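Local coordinates for envelope polyprotein (Puumala orthohantavirus, PDB 5FXU) that forms the Gn ectodomain of the hantaviral surface glycoprotein spike and probably works with its partner Gc in host-cell entry, at residues A[208-212]-A[338-342]; A[227-231]-A[241-245]. All blocks are in the same frame, centred on the assembly; numbering follows the deposited sequence.

Contact 1 of 2, residues A[208-212]-A[338-342]; sequences LEKSF and KKTLP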
loop_
_atom_site.group_PDB
_atom_site.type_symbol
_atom_site.label_atom_id
_atom_site.label_comp_id
_atom_site.label_asym_id
_atom_site.label_seq_id
_atom_site.Cartn_x
_atom_site.Cartn_y
_atom_site.Cartn_z
ATOM N N LEU A 208 -9.165 0.362 -13.111
ATOM C CA LEU A 208 -7.760 0.043 -12.861
ATOM C C LEU A 208 -7.350 -1.379 -13.282
ATOM O O LEU A 208 -6.292 -1.552 -13.893
ATOM C CB LEU A 208 -7.431 0.295 -11.395
ATOM C CG LEU A 208 -6.016 0.020 -10.898
ATOM C CD1 LEU A 208 -5.012 0.855 -11.682
ATOM C CD2 LEU A 208 -5.935 0.322 -9.409
ATOM N N GLU A 209 -8.182 -2.381 -13.002
ATOM C CA GLU A 209 -7.815 -3.756 -13.331
ATOM C C GLU A 209 -7.784 -3.993 -14.841
ATOM O O GLU A 209 -7.012 -4.840 -15.316
ATOM C CB GLU A 209 -8.734 -4.763 -12.641
ATOM C CG GLU A 209 -8.315 -6.222 -12.772
ATOM C CD GLU A 209 -6.870 -6.512 -12.358
ATOM O OE1 GLU A 209 -6.357 -5.898 -11.402
ATOM O OE2 GLU A 209 -6.245 -7.404 -12.962
ATOM N N LYS A 210 -8.583 -3.235 -15.601
ATOM C CA LYS A 210 -8.485 -3.270 -17.070
ATOM C C LYS A 210 -7.109 -2.842 -17.562
ATOM O O LYS A 210 -6.589 -3.432 -18.522
ATOM C CB LYS A 210 -9.573 -2.433 -17.746
ATOM C CG LYS A 210 -10.987 -2.998 -17.574
ATOM C CD LYS A 210 -11.965 -2.371 -18.567
ATOM C CE LYS A 210 -13.379 -3.031 -18.552
ATOM N NZ LYS A 210 -13.547 -4.520 -18.375
ATOM N N SER A 211 -6.498 -1.862 -16.898
ATOM C CA SER A 211 -5.145 -1.452 -17.253
ATOM C C SER A 211 -4.170 -2.583 -17.065
ATOM O O SER A 211 -3.357 -2.849 -17.946
ATOM C CB SER A 211 -4.682 -0.237 -16.450
ATOM O OG SER A 211 -5.640 0.816 -16.497
ATOM N N PHE A 212 -4.294 -3.322 -15.965
ATOM C CA PHE A 212 -3.432 -4.487 -15.741
ATOM C C PHE A 212 -3.662 -5.561 -16.800
ATOM O O PHE A 212 -2.722 -6.180 -17.288
ATOM C CB PHE A 212 -3.643 -5.090 -14.330
ATOM C CG PHE A 212 -3.007 -4.304 -13.234
ATOM C CD1 PHE A 212 -1.639 -4.328 -13.067
ATOM C CD2 PHE A 212 -3.771 -3.524 -12.380
ATOM C CE1 PHE A 212 -1.044 -3.584 -12.079
ATOM C CE2 PHE A 212 -3.177 -2.783 -11.376
ATOM C CZ PHE A 212 -1.810 -2.812 -11.227
ATOM N N LYS A 338 -12.365 -13.803 -9.455
ATOM C CA LYS A 338 -12.051 -14.012 -8.046
ATOM C C LYS A 338 -10.730 -13.391 -7.587
ATOM O O LYS A 338 -10.124 -13.848 -6.610
ATOM C CB LYS A 338 -12.081 -15.514 -7.706
ATOM C CG LYS A 338 -13.416 -16.195 -7.929
ATOM C CD LYS A 338 -13.329 -17.666 -7.512
ATOM C CE LYS A 338 -14.693 -18.319 -7.370
ATOM N NZ LYS A 338 -15.512 -18.164 -8.609
ATOM N N LYS A 339 -10.309 -12.330 -8.263
ATOM C CA LYS A 339 -9.014 -11.719 -8.001
ATOM C C LYS A 339 -9.148 -10.389 -7.275
ATOM O O LYS A 339 -10.252 -9.849 -7.102
ATOM C CB LYS A 339 -8.212 -11.586 -9.291
ATOM C CG LYS A 339 -8.716 -10.563 -10.290
ATOM C CD LYS A 339 -7.817 -10.514 -11.514
ATOM C CE LYS A 339 -8.534 -9.896 -12.699
ATOM N NZ LYS A 339 -7.619 -9.807 -13.861
ATOM N N THR A 340 -8.004 -9.889 -6.813
ATOM C CA THR A 340 -7.955 -8.721 -5.966
ATOM C C THR A 340 -6.809 -7.806 -6.326
ATOM O O THR A 340 -5.871 -8.222 -7.011
ATOM C CB THR A 340 -7.744 -9.111 -4.491
ATOM O OG1 THR A 340 -6.474 -9.753 -4.347
ATOM C CG2 THR A 340 -8.834 -10.043 -4.014
ATOM N N LEU A 341 -6.894 -6.578 -5.799
ATOM C CA LEU A 341 -5.806 -5.596 -5.799
ATOM C C LEU A 341 -5.432 -5.312 -4.360
ATOM O O LEU A 341 -6.310 -5.179 -3.498
ATOM C CB LEU A 341 -6.240 -4.281 -6.449
ATOM C CG LEU A 341 -6.363 -4.304 -7.976
ATOM C CD1 LEU A 341 -7.196 -3.132 -8.447
ATOM C CD2 LEU A 341 -5.005 -4.276 -8.635
ATOM N N PRO A 342 -4.129 -5.197 -4.085
ATOM C CA PRO A 342 -3.736 -4.943 -2.710
ATOM C C PRO A 342 -3.941 -3.479 -2.309
ATOM O O PRO A 342 -3.836 -2.580 -3.162
ATOM C CB PRO A 342 -2.262 -5.321 -2.704
ATOM C CG PRO A 342 -1.802 -5.040 -4.117
ATOM C CD PRO A 342 -2.970 -5.406 -4.974
#
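One turn of helix 208-216 lies across the start of strand 340-354, their short axes 10.5 Å apart and nearly perpendicular at 96°. The residues that touch are all buried. K339 reaches the helix with an extended side chain. Its NZ donates to E209 OE2 at 2.9 Å, a hydrogen-bonded salt bridge. The ammonium group has further partners. It forms a second salt bridge with E213, one turn further along the helix, and it hydrogen-bonds to the carbonyl oxygen of V335. E209 OE2 is shared as well, through a hydrogen bond with ND1 of H333. The other carboxylate oxygen, E209 OE1, sits against L341 CD2 at 3.5 Å.

Beside this polar group the contact is apolar. L341 points at the helix and packs over the neighbouring L208 and F212 side chains: L208 CD2 is 3.8 Å from L341 CD1, and F212 CE2 is 3.6 Å from L341 CD2. The F212 ring also stacks with H333, which thus borders both the charged and the apolar parts. The strand backbone bonds to other neighbours. L341 pairs with V312, and T340 with E330, whose carbonyl oxygen also takes a hydrogen bond from T340 OG1.

This is tertiary packing within the Gn head, joining segments 126 residues apart at their closest ends. The chemistry implies a buried charge network: K339 meets two acidic residues, directly beside the apolar packing of L341 on L208 and F212.

Contact 2 of 2, residues A[227-231]-A[241-245]; sequences QGYYI and LYIPT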
loop_
_atom_site.group_PDB
_atom_site.type_symbol
_atom_site.label_atom_id
_atom_site.label_comp_id
_atom_site.label_asym_id
_atom_site.label_seq_id
_atom_site.Cartn_x
_atom_site.Cartn_y
_atom_site.Cartn_z
ATOM N N GLN A 227 -13.220 0.661 -9.604
ATOM C CA GLN A 227 -12.849 1.997 -10.028
ATOM C C GLN A 227 -11.978 2.655 -8.984
ATOM O O GLN A 227 -12.372 2.821 -7.825
ATOM C CB GLN A 227 -14.078 2.855 -10.358
ATOM C CG GLN A 227 -14.628 2.561 -11.752
ATOM C CD GLN A 227 -15.730 3.499 -12.193
ATOM O OE1 GLN A 227 -15.486 4.656 -12.535
ATOM N NE2 GLN A 227 -16.953 2.996 -12.199
ATOM N N GLY A 228 -10.764 2.995 -9.399
ATOM C CA GLY A 228 -9.805 3.599 -8.501
ATOM C C GLY A 228 -8.443 3.725 -9.120
ATOM O O GLY A 228 -8.284 3.614 -10.333
ATOM N N TYR A 229 -7.460 3.983 -8.284
ATOM C CA TYR A 229 -6.119 4.261 -8.766
ATOM C C TYR A 229 -5.148 4.125 -7.645
ATOM O O TYR A 229 -5.558 3.994 -6.508
ATOM C CB TYR A 229 -6.036 5.671 -9.352
ATOM C CG TYR A 229 -6.335 6.803 -8.416
ATOM C CD1 TYR A 229 -7.637 7.265 -8.238
ATOM C CD2 TYR A 229 -5.311 7.467 -7.755
ATOM C CE1 TYR A 229 -7.911 8.336 -7.373
ATOM C CE2 TYR A 229 -5.571 8.537 -6.904
ATOM C CZ TYR A 229 -6.868 8.959 -6.725
ATOM O OH TYR A 229 -7.102 10.000 -5.883
ATOM N N TYR A 230 -3.857 4.129 -7.968
ATOM C CA TYR A 230 -2.845 4.127 -6.927
ATOM C C TYR A 230 -2.216 5.526 -6.861
ATOM O O TYR A 230 -2.019 6.169 -7.891
ATOM C CB TYR A 230 -1.778 3.039 -7.166
ATOM C CG TYR A 230 -2.182 1.642 -6.768
ATOM C CD1 TYR A 230 -2.036 1.210 -5.446
ATOM C CD2 TYR A 230 -2.658 0.742 -7.691
ATOM C CE1 TYR A 230 -2.360 -0.079 -5.074
ATOM C CE2 TYR A 230 -2.995 -0.537 -7.328
ATOM C CZ TYR A 230 -2.854 -0.960 -6.021
ATOM O OH TYR A 230 -3.193 -2.249 -5.669
ATOM N N ILE A 231 -1.873 5.945 -5.636
ATOM C CA ILE A 231 -1.074 7.133 -5.412
ATOM C C ILE A 231 0.198 6.672 -4.728
ATOM O O ILE A 231 0.144 5.912 -3.763
ATOM C CB ILE A 231 -1.880 8.215 -4.659
ATOM C CG1 ILE A 231 -1.265 9.574 -4.881
ATOM C CG2 ILE A 231 -2.045 7.896 -3.175
ATOM C CD1 ILE A 231 -1.599 10.165 -6.251
ATOM N N LEU A 241 2.779 10.417 -7.275
ATOM C CA LEU A 241 2.723 9.851 -8.618
ATOM C C LEU A 241 1.410 9.060 -8.733
ATOM O O LEU A 241 1.146 8.177 -7.929
ATOM C CB LEU A 241 3.918 8.941 -8.790
ATOM C CG LEU A 241 3.930 7.994 -9.977
ATOM C CD1 LEU A 241 3.935 8.764 -11.293
ATOM C CD2 LEU A 241 5.148 7.092 -9.858
ATOM N N TYR A 242 0.577 9.451 -9.689
ATOM C CA TYR A 242 -0.705 8.846 -9.955
ATOM C C TYR A 242 -0.511 7.646 -10.896
ATOM O O TYR A 242 0.137 7.761 -11.933
ATOM C CB TYR A 242 -1.611 9.897 -10.591
ATOM C CG TYR A 242 -3.047 9.469 -10.862
ATOM C CD1 TYR A 242 -3.381 8.680 -11.981
ATOM C CD2 TYR A 242 -4.100 9.891 -10.020
ATOM C CE1 TYR A 242 -4.703 8.303 -12.227
ATOM C CE2 TYR A 242 -5.419 9.537 -10.280
ATOM C CZ TYR A 242 -5.711 8.754 -11.382
ATOM O OH TYR A 242 -7.007 8.405 -11.624
ATOM N N ILE A 243 -1.072 6.496 -10.535
ATOM C CA ILE A 243 -1.004 5.277 -11.370
ATOM C C ILE A 243 -2.432 4.896 -11.746
ATOM O O ILE A 243 -3.225 4.646 -10.853
ATOM C CB ILE A 243 -0.372 4.082 -10.613
ATOM C CG1 ILE A 243 0.980 4.443 -9.982
ATOM C CG2 ILE A 243 -0.285 2.851 -11.508
ATOM C CD1 ILE A 243 2.087 4.713 -10.960
ATOM N N PRO A 244 -2.781 4.836 -13.036
ATOM C CA PRO A 244 -1.850 5.085 -14.169
ATOM C C PRO A 244 -1.861 6.484 -14.735
ATOM O O PRO A 244 -2.902 7.083 -14.846
ATOM C CB PRO A 244 -2.320 4.094 -15.229
ATOM C CG PRO A 244 -3.748 3.873 -14.929
ATOM C CD PRO A 244 -4.061 4.283 -13.513
ATOM N N THR A 245 -0.679 7.012 -15.006
ATOM C CA THR A 245 -0.510 8.194 -15.826
ATOM C C THR A 245 0.087 7.654 -17.142
ATOM O O THR A 245 1.231 7.210 -17.185
ATOM C CB THR A 245 0.391 9.207 -15.120
ATOM O OG1 THR A 245 -0.140 9.515 -13.827
ATOM C CG2 THR A 245 0.485 10.521 -15.950
#
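Strands 228-234 and 237-243 form an antiparallel beta hairpin within the larger sheet of the Gn head. Y230 and I243 are a hydrogen-bonded pair, with Y230 N to I243 O at 3.0 Å and I243 N to Y230 O at 2.8 Å. I231 and Y242 form the next, non-hydrogen-bonded pair.

On the face of I231 and Y242, the Y242 side chain leans back across the hairpin. Its ring covers one face of the Y229 ring, Y229 CD2 to Y242 CE2 3.3 Å, in an offset stack with centroids 4.4 Å apart and planes at 21°. I231 CD1 lies near the base of Y242, 4.3 Å from Y242 CB. On the other face, Y230 and I243 meet at their CB atoms, 3.9 Å apart, then splay apart. Y230 hydrogen-bonds through its hydroxyl to the carbonyl oxygen of P342, while I243 packs on V254 and L255 of helix 249-260.

A cis peptide bond precedes P244, and just beyond it T245 OG1 donates to Y242 O at 2.6 Å.

Both contacts are largely buried, although Y242 in contact 2 remains partly exposed. Contact 1 sets a helix against a strand and holds by side chains alone, with a charge pair beside apolar packing. Contact 2 joins neighbouring strands, so backbone hydrogen bonds, an aromatic stack and apolar side-chain packing do the work. Both reach the same sheet, and contact 2 is nested in the chain loop that contact 1 closes. Their centres are 12 Å apart. The helix of contact 1 lies against a strand of contact 2: L208 CD2 packs 3.7 Å from Y230 CE2, and L208 CB rests 3.6 Å from G228 O.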